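Stringent starvation protein A homolog (Haemophilus influenzae, PDB 3LYK) probably forms an equimolar complex with the RNA polymerase holoenzyme, though not with its core enzyme, and belongs to the glutathione S-transferase superfamily. Local coordinates at residues Gln40-Glu44 with Asp45-Leu49. Residues are numbered along the deposited sequence; the frame is centred on the assembly and turned at random. Where two conformers were deposited one is given.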
ATOM      1  N   GLN B  40       7.529 -22.320  -7.631  0.50 27.12           N
ATOM      2  CA  GLN B  40       8.523 -23.185  -6.955  0.50 26.71           C
ATOM      3  C   GLN B  40       9.883 -23.144  -7.627  0.50 25.83           C
ATOM      4  O   GLN B  40      10.863 -23.600  -7.067  0.50 26.63           O
ATOM      5  CB  GLN B  40       8.042 -24.631  -6.934  0.50 26.94           C
ATOM      6  CG  GLN B  40       6.567 -24.752  -6.666  0.50 28.99           C
ATOM      7  CD  GLN B  40       6.166 -23.996  -5.438  0.50 30.97           C
ATOM      8  OE1 GLN B  40       5.088 -23.400  -5.385  0.50 34.72           O
ATOM      9  NE2 GLN B  40       7.043 -23.991  -4.437  0.50 33.35           N
ATOM     10  N   ALA B  41       9.927 -22.602  -8.834  1.00 25.35           N
ATOM     11  CA  ALA B  41      11.127 -22.658  -9.700  1.00 24.40           C
ATOM     12  C   ALA B  41      11.371 -21.322 -10.416  1.00 23.76           C
ATOM     13  O   ALA B  41      11.288 -21.222 -11.648  1.00 22.17           O
ATOM     14  CB  ALA B  41      11.039 -23.819 -10.721  1.00 23.08           C
ATOM     15  N   LEU B  42      11.707 -20.301  -9.621  1.00 24.10           N
ATOM     16  CA  LEU B  42      11.766 -18.920 -10.110  1.00 23.73           C
ATOM     17  C   LEU B  42      12.919 -18.791 -11.054  1.00 22.77           C
ATOM     18  O   LEU B  42      13.930 -19.402 -10.822  1.00 22.98           O
ATOM     19  CB  LEU B  42      11.958 -17.945  -8.913  1.00 23.82           C
ATOM     20  CG  LEU B  42      10.817 -18.013  -7.899  1.00 26.20           C
ATOM     21  CD1 LEU B  42      11.152 -17.194  -6.613  1.00 31.53           C
ATOM     22  CD2 LEU B  42       9.503 -17.545  -8.539  1.00 23.58           C
ATOM     23  N   PRO B  43      12.775 -18.000 -12.128  1.00 23.00           N
ATOM     24  CA  PRO B  43      13.925 -17.840 -13.013  1.00 23.37           C
ATOM     25  C   PRO B  43      15.015 -16.957 -12.393  1.00 24.79           C
ATOM     26  O   PRO B  43      14.686 -16.012 -11.613  1.00 23.49           O
ATOM     27  CB  PRO B  43      13.332 -17.195 -14.278  1.00 24.10           C
ATOM     28  CG  PRO B  43      12.116 -16.429 -13.784  1.00 22.67           C
ATOM     29  CD  PRO B  43      11.622 -17.167 -12.520  1.00 22.86           C
ATOM     30  N   GLU B  44      16.287 -17.272 -12.704  1.00 25.39           N
ATOM     31  CA  GLU B  44      17.425 -16.500 -12.163  1.00 27.87           C
ATOM     32  C   GLU B  44      17.382 -15.039 -12.631  1.00 28.41           C
ATOM     33  O   GLU B  44      17.772 -14.179 -11.901  1.00 28.13           O
ATOM     34  CB  GLU B  44      18.772 -17.113 -12.515  1.00 28.07           C
ATOM     35  CG  GLU B  44      19.126 -18.318 -11.628  1.00 31.51           C
ATOM     36  CD  GLU B  44      20.246 -19.166 -12.225  1.00 36.19           C
ATOM     37  OE1 GLU B  44      20.365 -19.212 -13.474  1.00 38.01           O
ATOM     38  OE2 GLU B  44      21.004 -19.782 -11.440  1.00 39.68           O
ATOM     39  N   ASP B  45      16.866 -14.764 -13.821  1.00 29.43           N
ATOM     40  CA  ASP B  45      16.811 -13.363 -14.228  1.00 31.92           C
ATOM     41  C   ASP B  45      15.803 -12.520 -13.390  1.00 30.75           C
ATOM     42  O   ASP B  45      16.069 -11.352 -13.150  1.00 32.06           O
ATOM     43  CB  ASP B  45      16.643 -13.205 -15.747  1.00 32.46           C
ATOM     44  CG  ASP B  45      15.316 -13.741 -16.233  1.00 39.75           C
ATOM     45  OD1 ASP B  45      14.551 -14.251 -15.380  1.00 45.54           O
ATOM     46  OD2 ASP B  45      15.026 -13.684 -17.462  1.00 46.94           O
ATOM     47  N   LEU B  46      14.690 -13.111 -12.925  1.00 29.20           N
ATOM     48  CA  LEU B  46      13.833 -12.448 -11.943  1.00 28.47           C
ATOM     49  C   LEU B  46      14.585 -12.184 -10.634  1.00 29.20           C
ATOM     50  O   LEU B  46      14.484 -11.072 -10.084  1.00 27.19           O
ATOM     51  CB  LEU B  46      12.527 -13.212 -11.647  1.00 27.12           C
ATOM     52  CG  LEU B  46      11.629 -12.623 -10.536  1.00 26.20           C
ATOM     53  CD1 LEU B  46      11.144 -11.216 -10.898  1.00 20.95           C
ATOM     54  CD2 LEU B  46      10.451 -13.507 -10.204  1.00 23.14           C
HETATM   55  N   MSE B  47      15.296 -13.198 -10.119  1.00 30.31           N
HETATM   56  CA  MSE B  47      16.109 -13.034  -8.884  1.00 32.85           C
HETATM   57  C   MSE B  47      17.161 -11.901  -8.961  1.00 32.85           C
HETATM   58  O   MSE B  47      17.359 -11.194  -7.999  1.00 33.26           O
HETATM   59  CB  MSE B  47      16.810 -14.344  -8.488  1.00 34.15           C
HETATM   60  CG  MSE B  47      15.869 -15.531  -8.382  1.00 36.20           C
HETATM   61 SE   MSE B  47      14.362 -15.210  -7.175  1.00 46.43          SE
HETATM   62  CE  MSE B  47      15.276 -14.502  -5.560  1.00 38.15           C
ATOM     63  N   GLU B  48      17.814 -11.778 -10.107  1.00 33.75           N
ATOM     64  CA  GLU B  48      18.757 -10.722 -10.439  1.00 35.46           C
ATOM     65  C   GLU B  48      18.109  -9.317 -10.337  1.00 35.07           C
ATOM     66  O   GLU B  48      18.719  -8.385  -9.815  1.00 35.67           O
ATOM     67  CB  GLU B  48      19.190 -10.939 -11.881  1.00 36.26           C
ATOM     68  CG  GLU B  48      20.674 -10.956 -12.156  1.00 43.49           C
ATOM     69  CD  GLU B  48      21.019 -11.908 -13.331  1.00 51.66           C
ATOM     70  OE1 GLU B  48      21.762 -12.908 -13.096  1.00 56.04           O
ATOM     71  OE2 GLU B  48      20.519 -11.687 -14.476  1.00 52.68           O
ATOM     72  N   LEU B  49      16.873  -9.188 -10.823  1.00 33.47           N
ATOM     73  CA  LEU B  49      16.188  -7.907 -10.920  1.00 31.87           C
ATOM     74  C   LEU B  49      15.400  -7.584  -9.651  1.00 31.19           C
ATOM     75  O   LEU B  49      15.327  -6.429  -9.255  1.00 30.01           O
ATOM     76  CB  LEU B  49      15.281  -7.875 -12.158  1.00 31.84           C
ATOM     77  CG  LEU B  49      15.964  -8.020 -13.527  1.00 33.43           C
ATOM     78  CD1 LEU B  49      14.992  -8.414 -14.632  1.00 34.43           C
ATOM     79  CD2 LEU B  49      16.729  -6.757 -13.933  1.00 35.79           C
TER
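Asp45 brings its carboxylate back beside the CB-CG edge of the ring of Pro43, the residue at the N-cap position of the short helix 44-49. With chi1 at 65°, its CG sits between the backbone N and the carbonyl carbon, and OD1 comes to 3.4 Å from Pro43 CB, a polar atom against an apolar ring, buried here with no hydrogen-bonding partner. Leu46 meets the same ring, its CB 3.9 Å from Pro43 CG, while its CD2 only grazes Leu42 CD2 at 4.5 Å. Met47 N, of a selenomethionine, donates to Pro43 O over 3.2 Å. Its CG lies anti to the carbonyl carbon (chi1 -53°), and the bend at chi2 sets SE 3.8 Å from Leu42 CD1, the two side chains crossing at about a right angle. Glu48 N continues the i to i+4 pattern with a 3.0 Å bond to Glu44 O. The turn thus links the loop after strand 30-36 to the peripheral helix of the thioredoxin-like N-terminal domain. Leu42 and Pro43 touch Val37 in that loop, whereas Leu46 and Leu49 touch Phe10 of strand 3-11 and, respectively, Thr57 and Val59 of strand 57-60.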